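Side-chain contacts in glycerol kinase, putative (Plasmodium falciparum, PDB 2W40), which probably phosphorylates glycerol with ATP to give sn-glycerol 3-phosphate, as a member of the FGGY family of carbohydrate kinases: residues V318-K323 and V346-A351; N324-D329 and S378-A383; N342-I347 and T372-R377; S353-P358 and A389-E394. One frame throughout, in Å; residues are numbered along the deposited sequence.

Contact 1 of 4, residues V318-K323 and V346-A351; sequences VSWLLK and VIFVPA
Trp320 CZ3 comes to the edge of the Phe348 ring. It lies near the plane of the phenyl group, 4.4 Å from Phe348 CZ. Relative to the indole, Phe348 CZ is oblique. Leu321 CD2 lies at the edge of the indole, in its plane. The same methyl is 4.4 Å from Phe348 CE1 and approaches the phenyl ring at a slant. The far end of Phe348 is thus met by two consecutive residues of one helix. Phe348 reaches them because CG is swung roughly opposite its backbone N (chi1 -161°), which carries the ring out from the strand. All three side chains are buried, but the touch is loose and wholly apolar. The polar end of the indole has its partner elsewhere: Trp320 NE1 is hydrogen-bonded to Thr375 O of the second subunit. Phe352 of the same chain also meets the Trp320 ring, with the planes at about 40°. Phe348 packs on Ala383 and Leu384 of helix 377-403 and on Ala366 and Ile368 of strand 366-371. The contact therefore joins the end of helix 315-323 to the two-stranded antiparallel sheet 347-349/366-371, beside helix 377-403 and against the second subunit.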
loop_
_atom_site.group_PDB
_atom_site.type_symbol
_atom_site.label_atom_id
_atom_site.label_comp_id
_atom_site.label_asym_id
_atom_site.label_seq_id
_atom_site.Cartn_x
_atom_site.Cartn_y
_atom_site.Cartn_z
ATOM N N VAL C 318 4.149 -6.032 -10.699
ATOM C CA VAL C 318 4.977 -6.930 -9.987
ATOM C C VAL C 318 6.363 -6.322 -9.838
ATOM O O VAL C 318 7.033 -6.433 -8.773
ATOM C CB VAL C 318 4.970 -8.375 -10.669
ATOM C CG1 VAL C 318 6.119 -9.263 -9.999
ATOM C CG2 VAL C 318 3.562 -8.963 -10.596
ATOM N N SER C 319 6.815 -5.636 -10.896
ATOM C CA SER C 319 8.100 -4.934 -10.865
ATOM C C SER C 319 8.155 -3.810 -9.809
ATOM O O SER C 319 9.168 -3.579 -9.198
ATOM C CB SER C 319 8.486 -4.429 -12.246
ATOM O OG SER C 319 8.648 -5.599 -13.097
ATOM N N TRP C 320 7.012 -3.109 -9.710
ATOM C CA TRP C 320 6.863 -2.082 -8.707
ATOM C C TRP C 320 6.963 -2.660 -7.263
ATOM O O TRP C 320 7.647 -2.133 -6.380
ATOM C CB TRP C 320 5.631 -1.271 -8.914
ATOM C CG TRP C 320 5.444 -0.126 -7.977
ATOM C CD1 TRP C 320 5.819 1.178 -8.174
ATOM C CD2 TRP C 320 4.773 -0.177 -6.726
ATOM N NE1 TRP C 320 5.462 1.936 -7.093
ATOM C CE2 TRP C 320 4.784 1.138 -6.205
ATOM C CE3 TRP C 320 4.126 -1.185 -6.018
ATOM C CZ2 TRP C 320 4.219 1.436 -5.000
ATOM C CZ3 TRP C 320 3.581 -0.860 -4.754
ATOM C CH2 TRP C 320 3.589 0.425 -4.313
ATOM N N LEU C 321 6.294 -3.772 -7.066
ATOM C CA LEU C 321 6.316 -4.505 -5.788
ATOM C C LEU C 321 7.733 -4.901 -5.451
ATOM O O LEU C 321 8.132 -4.802 -4.315
ATOM C CB LEU C 321 5.414 -5.723 -5.854
ATOM C CG LEU C 321 3.896 -5.445 -5.952
ATOM C CD1 LEU C 321 3.200 -6.790 -6.247
ATOM C CD2 LEU C 321 3.349 -4.841 -4.659
ATOM N N LEU C 322 8.458 -5.434 -6.421
ATOM C CA LEU C 322 9.823 -5.887 -6.195
ATOM C C LEU C 322 10.677 -4.662 -5.817
ATOM O O LEU C 322 11.510 -4.677 -4.904
ATOM C CB LEU C 322 10.350 -6.447 -7.513
ATOM C CG LEU C 322 11.757 -6.999 -7.486
ATOM C CD1 LEU C 322 11.878 -8.134 -6.455
ATOM C CD2 LEU C 322 12.158 -7.483 -8.912
ATOM N N LYS C 323 10.568 -3.568 -6.559
ATOM C CA LYS C 323 11.419 -2.438 -6.294
ATOM C C LYS C 323 11.201 -1.880 -4.887
ATOM O O LYS C 323 12.153 -1.363 -4.264
ATOM C CB LYS C 323 11.090 -1.371 -7.293
ATOM C CG LYS C 323 11.830 -0.071 -7.150
ATOM C CD LYS C 323 11.396 1.002 -8.243
ATOM C CE LYS C 323 11.889 2.571 -7.933
ATOM N NZ LYS C 323 13.404 2.818 -8.250
ATOM N N VAL C 346 -8.494 -7.402 1.381
ATOM C CA VAL C 346 -7.707 -6.328 0.739
ATOM C C VAL C 346 -7.973 -6.324 -0.772
ATOM O O VAL C 346 -8.023 -7.409 -1.418
ATOM C CB VAL C 346 -6.185 -6.457 1.017
ATOM C CG1 VAL C 346 -5.312 -5.430 0.191
ATOM C CG2 VAL C 346 -5.962 -6.282 2.585
ATOM N N ILE C 347 -8.114 -5.127 -1.352
ATOM C CA ILE C 347 -8.240 -4.958 -2.763
ATOM C C ILE C 347 -7.206 -3.975 -3.167
ATOM O O ILE C 347 -7.013 -2.927 -2.517
ATOM C CB ILE C 347 -9.665 -4.486 -3.205
ATOM C CG1 ILE C 347 -10.701 -5.485 -2.743
ATOM C CG2 ILE C 347 -9.719 -4.126 -4.691
ATOM C CD1 ILE C 347 -12.028 -5.065 -2.765
ATOM N N PHE C 348 -6.616 -4.253 -4.288
ATOM C CA PHE C 348 -5.543 -3.393 -4.885
ATOM C C PHE C 348 -6.004 -3.029 -6.283
ATOM O O PHE C 348 -6.041 -3.902 -7.149
ATOM C CB PHE C 348 -4.205 -4.158 -4.923
ATOM C CG PHE C 348 -2.950 -3.308 -5.083
ATOM C CD1 PHE C 348 -1.792 -3.722 -4.498
ATOM C CD2 PHE C 348 -2.892 -2.187 -5.853
ATOM C CE1 PHE C 348 -0.643 -3.035 -4.672
ATOM C CE2 PHE C 348 -1.759 -1.439 -5.951
ATOM C CZ PHE C 348 -0.602 -1.893 -5.380
ATOM N N VAL C 349 -6.337 -1.755 -6.494
ATOM C CA VAL C 349 -6.747 -1.319 -7.805
ATOM C C VAL C 349 -5.462 -0.887 -8.504
ATOM O O VAL C 349 -4.958 0.154 -8.171
ATOM C CB VAL C 349 -7.816 -0.191 -7.776
ATOM C CG1 VAL C 349 -8.149 0.294 -9.182
ATOM C CG2 VAL C 349 -9.042 -0.602 -6.983
ATOM N N PRO C 350 -4.885 -1.745 -9.401
ATOM C CA PRO C 350 -3.515 -1.541 -9.919
ATOM C C PRO C 350 -3.617 -0.529 -11.113
ATOM O O PRO C 350 -3.981 -0.920 -12.302
ATOM C CB PRO C 350 -3.091 -2.959 -10.421
ATOM C CG PRO C 350 -4.224 -3.894 -10.041
ATOM C CD PRO C 350 -5.452 -2.965 -9.963
ATOM N N ALA C 351 -3.508 0.727 -10.764
ATOM C CA ALA C 351 -3.854 1.881 -11.696
ATOM C C ALA C 351 -2.686 2.873 -11.655
ATOM O O ALA C 351 -2.884 4.059 -11.678
ATOM C CB ALA C 351 -5.190 2.551 -11.411
#

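Contact 2 of 4, residues N324-D329 and S378-A383; sequences NKLIDD and SHIVRA
Leu326, Ile327, Ile380 and Val381 meet through apolar contacts. Leu326 CD1 faces Ile380 CG2 at 4.4 Å, methyl to methyl. Ile327 CD1 lies 4.1 Å from Val381 CG1, and these two side chains cross at about a right angle. Ile327 reaches this far because its chain is fully extended, with CG1 turned away from the backbone N (chi1 -161°) and CD1 continuing the line (chi2 -179°). Val381 offers a different methyl to the loop backbone: CG2 sits 3.5 Å from Leu326 O, a packing contact between a methyl and a carbonyl. Val381 thus spreads its two branches over two successive loop residues. Ile336 of helix 333-339 packs on both Ile327 and Val381. Ile380 also packs on Trp320 of the second subunit.

A Schellman motif ends helix 315-323 just before the loop. Lys325, with positive phi (78°), is its C-prime residue. Leu326 N bonds back to Leu321 O, and Lys325 N to Leu322 O. The chain then turns so that Leu326 points toward helix 377-403.

Asp328 OD1 forms a salt bridge with Arg377 NH1, which also donates to Lys325 O. Arg377 stands just ahead of 378-383, so its guanidinium ties the loop to the start of the helix.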
loop_
_atom_site.group_PDB
_atom_site.type_symbol
_atom_site.label_atom_id
_atom_site.label_comp_id
_atom_site.label_asym_id
_atom_site.label_seq_id
_atom_site.Cartn_x
_atom_site.Cartn_y
_atom_site.Cartn_z
ATOM N N ASN C 324 9.943 -1.920 -4.411
ATOM C CA ASN C 324 9.555 -1.357 -3.121
ATOM C C ASN C 324 9.455 -2.407 -2.023
ATOM O O ASN C 324 8.960 -2.102 -0.938
ATOM C CB ASN C 324 8.288 -0.565 -3.302
ATOM C CG ASN C 324 8.512 0.583 -4.246
ATOM O OD1 ASN C 324 8.127 0.547 -5.459
ATOM N ND2 ASN C 324 9.305 1.485 -3.815
ATOM N N LYS C 325 10.018 -3.604 -2.310
ATOM C CA LYS C 325 10.337 -4.595 -1.277
ATOM C C LYS C 325 9.154 -5.371 -0.774
ATOM O O LYS C 325 9.265 -6.080 0.206
ATOM C CB LYS C 325 11.102 -4.021 -0.064
ATOM C CG LYS C 325 12.291 -3.157 -0.357
ATOM C CD LYS C 325 13.289 -3.790 -1.216
ATOM C CE LYS C 325 14.495 -2.845 -1.300
ATOM N NZ LYS C 325 14.850 -2.495 -2.678
ATOM N N LEU C 326 8.042 -5.283 -1.473
ATOM C CA LEU C 326 6.872 -6.029 -1.122
ATOM C C LEU C 326 6.958 -7.480 -1.608
ATOM O O LEU C 326 6.245 -8.342 -1.108
ATOM C CB LEU C 326 5.654 -5.310 -1.655
ATOM C CG LEU C 326 5.359 -4.007 -0.894
ATOM C CD1 LEU C 326 4.392 -3.076 -1.649
ATOM C CD2 LEU C 326 4.898 -4.265 0.560
ATOM N N ILE C 327 7.789 -7.747 -2.617
ATOM C CA ILE C 327 8.066 -9.107 -3.021
ATOM C C ILE C 327 9.581 -9.178 -3.099
ATOM O O ILE C 327 10.278 -8.241 -3.465
ATOM C CB ILE C 327 7.272 -9.490 -4.273
ATOM C CG1 ILE C 327 7.164 -11.009 -4.468
ATOM C CG2 ILE C 327 7.829 -8.794 -5.490
ATOM C CD1 ILE C 327 6.379 -11.469 -5.751
ATOM N N ASP C 328 10.121 -10.307 -2.671
ATOM C CA ASP C 328 11.585 -10.524 -2.759
ATOM C C ASP C 328 11.992 -10.984 -4.180
ATOM O O ASP C 328 13.103 -10.725 -4.599
ATOM C CB ASP C 328 12.018 -11.596 -1.721
ATOM C CG ASP C 328 11.863 -11.121 -0.253
ATOM O OD1 ASP C 328 11.736 -9.916 0.029
ATOM O OD2 ASP C 328 11.889 -11.968 0.646
ATOM N N ASP C 329 11.109 -11.713 -4.894
ATOM C CA ASP C 329 11.341 -12.114 -6.287
ATOM C C ASP C 329 10.074 -12.513 -6.988
ATOM O O ASP C 329 9.252 -13.267 -6.412
ATOM C CB ASP C 329 12.274 -13.345 -6.319
ATOM C CG ASP C 329 12.861 -13.601 -7.717
ATOM O OD1 ASP C 329 13.901 -12.955 -8.033
ATOM O OD2 ASP C 329 12.233 -14.362 -8.510
ATOM N N SER C 378 2.439 -10.434 1.583
ATOM C CA SER C 378 1.825 -11.508 0.798
ATOM C C SER C 378 0.403 -11.162 0.355
ATOM O O SER C 378 0.034 -11.389 -0.786
ATOM C CB SER C 378 1.828 -12.832 1.585
ATOM O OG SER C 378 0.806 -12.815 2.643
ATOM N N HIS C 379 -0.419 -10.630 1.250
ATOM C CA HIS C 379 -1.781 -10.305 0.908
ATOM C C HIS C 379 -1.858 -9.161 -0.092
ATOM O O HIS C 379 -2.722 -9.134 -0.977
ATOM C CB HIS C 379 -2.596 -9.897 2.153
ATOM C CG HIS C 379 -2.559 -10.865 3.280
ATOM N ND1 HIS C 379 -3.278 -12.052 3.301
ATOM C CD2 HIS C 379 -1.997 -10.756 4.493
ATOM C CE1 HIS C 379 -3.122 -12.640 4.482
ATOM N NE2 HIS C 379 -2.343 -11.872 5.217
ATOM N N ILE C 380 -0.945 -8.205 0.035
ATOM C CA ILE C 380 -0.876 -7.051 -0.906
ATOM C C ILE C 380 -0.486 -7.521 -2.298
ATOM O O ILE C 380 -1.051 -7.100 -3.282
ATOM C CB ILE C 380 0.063 -5.949 -0.353
ATOM C CG1 ILE C 380 -0.499 -5.453 1.027
ATOM C CG2 ILE C 380 0.373 -4.880 -1.413
ATOM C CD1 ILE C 380 0.488 -4.507 1.851
ATOM N N VAL C 381 0.539 -8.374 -2.342
ATOM C CA VAL C 381 0.957 -9.026 -3.602
ATOM C C VAL C 381 -0.191 -9.780 -4.275
ATOM O O VAL C 381 -0.492 -9.543 -5.471
ATOM C CB VAL C 381 2.221 -9.934 -3.341
ATOM C CG1 VAL C 381 2.545 -10.781 -4.621
ATOM C CG2 VAL C 381 3.352 -9.060 -2.918
ATOM N N ARG C 382 -0.865 -10.636 -3.518
ATOM C CA ARG C 382 -2.024 -11.389 -4.033
ATOM C C ARG C 382 -3.097 -10.466 -4.548
ATOM O O ARG C 382 -3.679 -10.733 -5.572
ATOM C CB ARG C 382 -2.564 -12.370 -2.959
ATOM C CG ARG C 382 -3.722 -13.147 -3.465
ATOM C CD ARG C 382 -4.301 -14.152 -2.505
ATOM N NE ARG C 382 -5.482 -14.608 -3.186
ATOM C CZ ARG C 382 -5.680 -15.777 -3.767
ATOM N NH1 ARG C 382 -4.846 -16.809 -3.577
ATOM N NH2 ARG C 382 -6.769 -15.922 -4.483
ATOM N N ALA C 383 -3.315 -9.348 -3.851
ATOM C CA ALA C 383 -4.443 -8.464 -4.197
ATOM C C ALA C 383 -4.092 -7.829 -5.590
ATOM O O ALA C 383 -4.931 -7.595 -6.441
ATOM C CB ALA C 383 -4.649 -7.321 -3.070
#

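Contact 3 of 4, residues N342-I347 and T372-R377. With EDO (1,2-ethanediol), chain J.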
loop_
_atom_site.group_PDB
_atom_site.type_symbol
_atom_site.label_atom_id
_atom_site.label_comp_id
_atom_site.label_asym_id
_atom_site.label_seq_id
_atom_site.Cartn_x
_atom_site.Cartn_y
_atom_site.Cartn_z
ATOM N N ASN C 342 -6.455 -16.160 0.448
ATOM C CA ASN C 342 -7.301 -14.988 0.182
ATOM C C ASN C 342 -6.480 -13.738 0.644
ATOM O O ASN C 342 -5.336 -13.845 1.179
ATOM C CB ASN C 342 -8.697 -15.128 0.842
ATOM C CG ASN C 342 -8.603 -15.137 2.369
ATOM O OD1 ASN C 342 -8.006 -14.242 2.972
ATOM N ND2 ASN C 342 -9.072 -16.207 2.997
ATOM N N THR C 343 -7.004 -12.558 0.337
ATOM C CA THR C 343 -6.289 -11.341 0.654
ATOM C C THR C 343 -6.745 -10.685 1.940
ATOM O O THR C 343 -6.289 -9.547 2.221
ATOM C CB THR C 343 -6.536 -10.309 -0.480
ATOM O OG1 THR C 343 -7.938 -9.966 -0.502
ATOM C CG2 THR C 343 -6.010 -10.821 -1.860
ATOM N N THR C 344 -7.634 -11.420 2.668
ATOM C CA THR C 344 -8.421 -10.930 3.821
ATOM C C THR C 344 -9.156 -9.603 3.546
ATOM O O THR C 344 -9.275 -8.695 4.430
ATOM C CB THR C 344 -7.573 -10.823 5.023
ATOM O OG1 THR C 344 -6.791 -9.677 4.896
ATOM C CG2 THR C 344 -6.630 -11.981 5.166
ATOM N N GLY C 345 -9.730 -9.575 2.354
ATOM C CA GLY C 345 -10.589 -8.554 1.855
ATOM C C GLY C 345 -9.815 -7.349 1.345
ATOM O O GLY C 345 -10.452 -6.419 0.950
ATOM N N VAL C 346 -8.494 -7.402 1.381
ATOM C CA VAL C 346 -7.707 -6.328 0.739
ATOM C C VAL C 346 -7.973 -6.324 -0.772
ATOM O O VAL C 346 -8.023 -7.409 -1.418
ATOM C CB VAL C 346 -6.185 -6.457 1.017
ATOM C CG1 VAL C 346 -5.312 -5.430 0.191
ATOM C CG2 VAL C 346 -5.962 -6.282 2.585
ATOM N N ILE C 347 -8.114 -5.127 -1.352
ATOM C CA ILE C 347 -8.240 -4.958 -2.763
ATOM C C ILE C 347 -7.206 -3.975 -3.167
ATOM O O ILE C 347 -7.013 -2.927 -2.517
ATOM C CB ILE C 347 -9.665 -4.486 -3.205
ATOM C CG1 ILE C 347 -10.701 -5.485 -2.743
ATOM C CG2 ILE C 347 -9.719 -4.126 -4.691
ATOM C CD1 ILE C 347 -12.028 -5.065 -2.765
ATOM N N THR C 372 -5.582 -4.345 7.564
ATOM C CA THR C 372 -5.533 -4.424 8.980
ATOM C C THR C 372 -4.113 -4.720 9.476
ATOM O O THR C 372 -3.195 -4.975 8.664
ATOM C CB THR C 372 -6.550 -5.500 9.515
ATOM O OG1 THR C 372 -6.210 -6.812 9.046
ATOM C CG2 THR C 372 -8.052 -5.083 9.153
ATOM N N PHE C 373 -3.938 -4.776 10.823
ATOM C CA PHE C 373 -2.625 -5.144 11.351
ATOM C C PHE C 373 -2.195 -6.591 10.957
ATOM O O PHE C 373 -0.990 -6.916 10.886
ATOM C CB PHE C 373 -2.509 -4.934 12.820
ATOM C CG PHE C 373 -2.403 -3.514 13.243
ATOM C CD1 PHE C 373 -1.403 -2.706 12.793
ATOM C CD2 PHE C 373 -3.351 -3.000 14.123
ATOM C CE1 PHE C 373 -1.329 -1.330 13.210
ATOM C CE2 PHE C 373 -3.258 -1.660 14.525
ATOM C CZ PHE C 373 -2.255 -0.862 14.115
ATOM N N ASN C 374 -3.193 -7.438 10.705
ATOM C CA ASN C 374 -2.954 -8.813 10.223
ATOM C C ASN C 374 -2.401 -8.890 8.780
ATOM O O ASN C 374 -1.763 -9.880 8.389
ATOM C CB ASN C 374 -4.240 -9.598 10.381
ATOM C CG ASN C 374 -4.153 -11.017 9.791
ATOM O OD1 ASN C 374 -4.688 -11.228 8.703
ATOM N ND2 ASN C 374 -3.382 -11.943 10.447
ATOM N N THR C 375 -2.673 -7.822 7.977
ATOM C CA THR C 375 -2.258 -7.787 6.554
ATOM C C THR C 375 -0.741 -7.798 6.473
ATOM O O THR C 375 -0.062 -7.078 7.169
ATOM C CB THR C 375 -2.817 -6.540 5.851
ATOM O OG1 THR C 375 -4.243 -6.510 6.067
ATOM C CG2 THR C 375 -2.390 -6.470 4.325
ATOM N N GLU C 376 -0.236 -8.632 5.549
ATOM C CA GLU C 376 1.161 -8.822 5.288
ATOM C C GLU C 376 1.444 -8.524 3.839
ATOM O O GLU C 376 0.542 -8.410 3.001
ATOM C CB GLU C 376 1.577 -10.299 5.466
ATOM C CG GLU C 376 1.225 -10.862 6.780
ATOM C CD GLU C 376 2.153 -11.933 7.205
ATOM O OE1 GLU C 376 3.048 -12.370 6.402
ATOM O OE2 GLU C 376 1.982 -12.327 8.358
ATOM N N ARG C 377 2.733 -8.418 3.533
ATOM C CA ARG C 377 3.188 -8.236 2.128
ATOM C C ARG C 377 2.495 -9.188 1.174
ATOM O O ARG C 377 2.028 -8.810 0.078
ATOM C CB ARG C 377 4.720 -8.551 2.007
ATOM C CG ARG C 377 5.570 -7.698 2.655
ATOM C CD ARG C 377 6.989 -7.923 2.260
ATOM N NE ARG C 377 7.606 -9.202 2.640
ATOM C CZ ARG C 377 8.682 -9.668 2.018
ATOM N NH1 ARG C 377 9.266 -8.955 1.032
ATOM N NH2 ARG C 377 9.254 -10.834 2.394
HETATM C C1 EDO J . -5.102 -7.622 13.579
HETATM O O1 EDO J . -5.623 -7.260 12.426
HETATM C C2 EDO J . -5.397 -6.453 14.486
HETATM O O2 EDO J . -4.238 -6.482 15.242
HETATM O O HOH W 1 -7.623 -6.937 6.415
HETATM O O HOH W 2 -5.102 -9.009 6.701
#
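Thr375, Thr344 and Val346 bury the most surface here. Val346 CG2 touches both branches of Thr375, lying 3.9 Å from Thr375 OG1 and 4.0 Å from Thr375 CG2. The two side chains cross obliquely. Thr375 OG1 stands beside its own backbone N (chi1 -53°), which brings it within reach of a donor in its own loop: Thr372 N gives it a nearly straight bond (169°).

Thr344 is linked to the other segment mainly through water. One water donates to Thr344 OG1 at 2.6 Å and to Asn374 OD1 at 3.0 Å. It also bonds Thr375 OG1 at 2.7 Å, so it joins three side chains. A second water donates to Thr344 O and accepts from Thr372 OG1. Thr344 OG1 itself donates to Thr343 O, well off the line of that carbonyl (C=O...donor angle 96°). The methyl Thr344 CG2 lies 4.1 Å from Asn374 OD1.

The amide nitrogen Asn374 ND2 bonds Cys39 O of the second subunit. A 1,2-ethanediol, probably from the crystallisation liquor, accepts from Asn374 N and also bonds Gly43 and Trp44 of that subunit.

Each segment contains a beta turn: type I' from Thr343 to Val346, overlapped at its start by an Asx turn from Asn342, and type I from Thr372 to Thr375. They are two turns bridged by water, at the subunit interface.

Contact 4 of 4, residues S353-P358 and A389-E394; sequences SGLYAP and AFQLNE
The backbone of 353-358 ends in a cis peptide bond before Pro358 and approaches helix 377-403 most closely there, with Pro358 CA 6.8 Å from Glu394 CA. The proline ring meets Glu394 at about a right angle. Pro358 CD lies 3.7 Å from Glu394 CB, and Pro358 CG is 3.9 Å from the same carbon. Glu394 OE1 is 3.8 Å from Pro358 CD. The carboxylate has a polar partner elsewhere: Glu394 OE2 forms a salt bridge with Arg359 and accepts from Trp492 NE1.

One turn earlier in the helix, the end of the Gln391 side chain comes near the loop. Its CG is anti to the carbonyl carbon (chi1 -77°) and the chain runs extended beyond, which brings Gln391 OE1 within 3.8 Å of the methyl Leu355 CD2. Gln391 NE2 bonds Gly387 O in the same helix. One water lies 2.9 Å from both Gln391 OE1 and Ala357 O; another is within hydrogen-bonding distance of Ala357 O and Gln391 O.

Within the loop, Ser353 OG and Tyr356 OH are hydrogen-bonded at 2.9 Å, with Ser353 OG at the ring edge. In this FGGY C-terminal domain, the loop between strands 347-349 and 366-371, with its cis-proline, packs on helix 377-403.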
loop_
_atom_site.group_PDB
_atom_site.type_symbol
_atom_site.label_atom_id
_atom_site.label_comp_id
_atom_site.label_asym_id
_atom_site.label_seq_id
_atom_site.Cartn_x
_atom_site.Cartn_y
_atom_site.Cartn_z
ATOM N N SER C 353 -0.617 3.796 -13.838
ATOM C CA SER C 353 -0.708 4.720 -15.015
ATOM C C SER C 353 -2.141 4.935 -15.461
ATOM O O SER C 353 -2.428 5.071 -16.630
ATOM C CB SER C 353 0.268 4.300 -16.064
ATOM O OG SER C 353 -0.109 3.135 -16.579
ATOM N N GLY C 354 -3.081 4.999 -14.516
ATOM C CA GLY C 354 -4.491 5.118 -14.869
ATOM C C GLY C 354 -5.081 3.735 -15.133
ATOM O O GLY C 354 -4.427 2.688 -15.018
ATOM N N LEU C 355 -6.353 3.734 -15.415
ATOM C CA LEU C 355 -7.059 2.571 -15.947
ATOM C C LEU C 355 -7.190 2.671 -17.468
ATOM O O LEU C 355 -7.601 3.709 -18.000
ATOM C CB LEU C 355 -8.466 2.414 -15.360
ATOM C CG LEU C 355 -8.454 2.027 -13.895
ATOM C CD1 LEU C 355 -9.831 2.138 -13.297
ATOM C CD2 LEU C 355 -7.724 0.645 -13.599
ATOM N N TYR C 356 -6.800 1.578 -18.157
ATOM C CA TYR C 356 -6.943 1.469 -19.625
ATOM C C TYR C 356 -8.277 0.832 -19.907
ATOM O O TYR C 356 -9.328 1.359 -19.408
ATOM C CB TYR C 356 -5.735 0.726 -20.193
ATOM C CG TYR C 356 -4.375 1.467 -19.990
ATOM C CD1 TYR C 356 -3.659 1.892 -20.993
ATOM C CD2 TYR C 356 -3.833 1.584 -18.652
ATOM C CE1 TYR C 356 -2.394 2.599 -20.709
ATOM C CE2 TYR C 356 -2.656 2.253 -18.333
ATOM C CZ TYR C 356 -1.960 2.789 -19.453
ATOM O OH TYR C 356 -0.764 3.428 -19.437
ATOM N N ALA C 357 -8.296 -0.279 -20.691
ATOM C CA ALA C 357 -9.601 -0.787 -21.074
ATOM C C ALA C 357 -10.303 -1.461 -19.863
ATOM O O ALA C 357 -9.650 -2.165 -19.095
ATOM C CB ALA C 357 -9.515 -1.735 -22.310
ATOM N N PRO C 358 -11.643 -1.368 -19.798
ATOM C CA PRO C 358 -12.580 -0.620 -20.709
ATOM C C PRO C 358 -12.995 0.760 -20.208
ATOM O O PRO C 358 -13.735 1.475 -20.919
ATOM C CB PRO C 358 -13.818 -1.505 -20.738
ATOM C CG PRO C 358 -13.901 -2.143 -19.418
ATOM C CD PRO C 358 -12.446 -2.261 -18.917
ATOM N N ALA C 389 -6.900 -10.084 -12.808
ATOM C CA ALA C 389 -8.086 -10.863 -13.148
ATOM C C ALA C 389 -9.354 -10.086 -13.204
ATOM O O ALA C 389 -10.099 -10.175 -14.188
ATOM C CB ALA C 389 -8.196 -12.108 -12.236
ATOM N N PHE C 390 -9.569 -9.244 -12.167
ATOM C CA PHE C 390 -10.759 -8.390 -12.205
ATOM C C PHE C 390 -10.828 -7.447 -13.402
ATOM O O PHE C 390 -11.905 -7.228 -13.959
ATOM C CB PHE C 390 -10.849 -7.605 -10.899
ATOM C CG PHE C 390 -11.260 -8.435 -9.704
ATOM C CD1 PHE C 390 -12.491 -9.140 -9.661
ATOM C CD2 PHE C 390 -10.406 -8.540 -8.610
ATOM C CE1 PHE C 390 -12.829 -9.888 -8.509
ATOM C CE2 PHE C 390 -10.761 -9.270 -7.501
ATOM C CZ PHE C 390 -11.951 -9.978 -7.485
ATOM N N GLN C 391 -9.679 -6.885 -13.762
ATOM C CA GLN C 391 -9.645 -6.033 -14.946
ATOM C C GLN C 391 -9.929 -6.838 -16.253
ATOM O O GLN C 391 -10.657 -6.371 -17.163
ATOM C CB GLN C 391 -8.262 -5.341 -15.016
ATOM C CG GLN C 391 -8.091 -4.155 -14.034
ATOM C CD GLN C 391 -6.727 -3.588 -14.177
ATOM O OE1 GLN C 391 -6.530 -2.657 -14.921
ATOM N NE2 GLN C 391 -5.732 -4.206 -13.498
ATOM N N LEU C 392 -9.344 -8.038 -16.319
ATOM C CA LEU C 392 -9.548 -8.880 -17.472
ATOM C C LEU C 392 -11.018 -9.237 -17.621
ATOM O O LEU C 392 -11.560 -9.282 -18.713
ATOM C CB LEU C 392 -8.623 -10.086 -17.355
ATOM C CG LEU C 392 -8.620 -10.907 -18.645
ATOM C CD1 LEU C 392 -8.155 -10.129 -19.913
ATOM C CD2 LEU C 392 -7.854 -12.216 -18.425
ATOM N N ASN C 393 -11.698 -9.486 -16.496
ATOM C CA ASN C 393 -13.120 -9.804 -16.520
ATOM C C ASN C 393 -13.958 -8.684 -17.121
ATOM O O ASN C 393 -14.869 -8.910 -17.917
ATOM C CB ASN C 393 -13.580 -10.080 -15.112
ATOM C CG ASN C 393 -15.042 -10.444 -15.065
ATOM O OD1 ASN C 393 -15.514 -11.288 -15.847
ATOM N ND2 ASN C 393 -15.777 -9.870 -14.068
ATOM N N GLU C 394 -13.589 -7.456 -16.750
ATOM C CA GLU C 394 -14.253 -6.301 -17.372
ATOM C C GLU C 394 -14.092 -6.223 -18.921
ATOM O O GLU C 394 -15.038 -5.933 -19.674
ATOM C CB GLU C 394 -13.823 -4.968 -16.720
ATOM C CG GLU C 394 -14.164 -4.933 -15.269
ATOM C CD GLU C 394 -14.034 -3.546 -14.621
ATOM O OE1 GLU C 394 -13.745 -2.531 -15.314
ATOM O OE2 GLU C 394 -14.252 -3.474 -13.352
HETATM O O HOH W 3 -7.557 -1.292 -17.308
HETATM O O HOH W 4 -10.067 -3.584 -16.989
#

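How the contacts relate
Contacts 1 and 2 are buried and apolar across their segments, whereas contacts 3 and 4 are partly buried, with waters between the segments. Helix 377-403 takes part in contacts 2 and 4, whose centres are 20 Å apart and which do not touch. Contacts 1 and 2 are the nearest pair, with centres 8 Å apart; Phe348 of contact 1 packs on the backbone of Ile380 in contact 2. Contacts 1 and 3 share Val346 and Ile347, and contact 3 is nested within the loop that contact 2 closes. Contact 4 touches contact 1 where Pro350 packs on Gln391. Contacts 1, 2 and 3 all lie against the second subunit, with more polar links at contact 3.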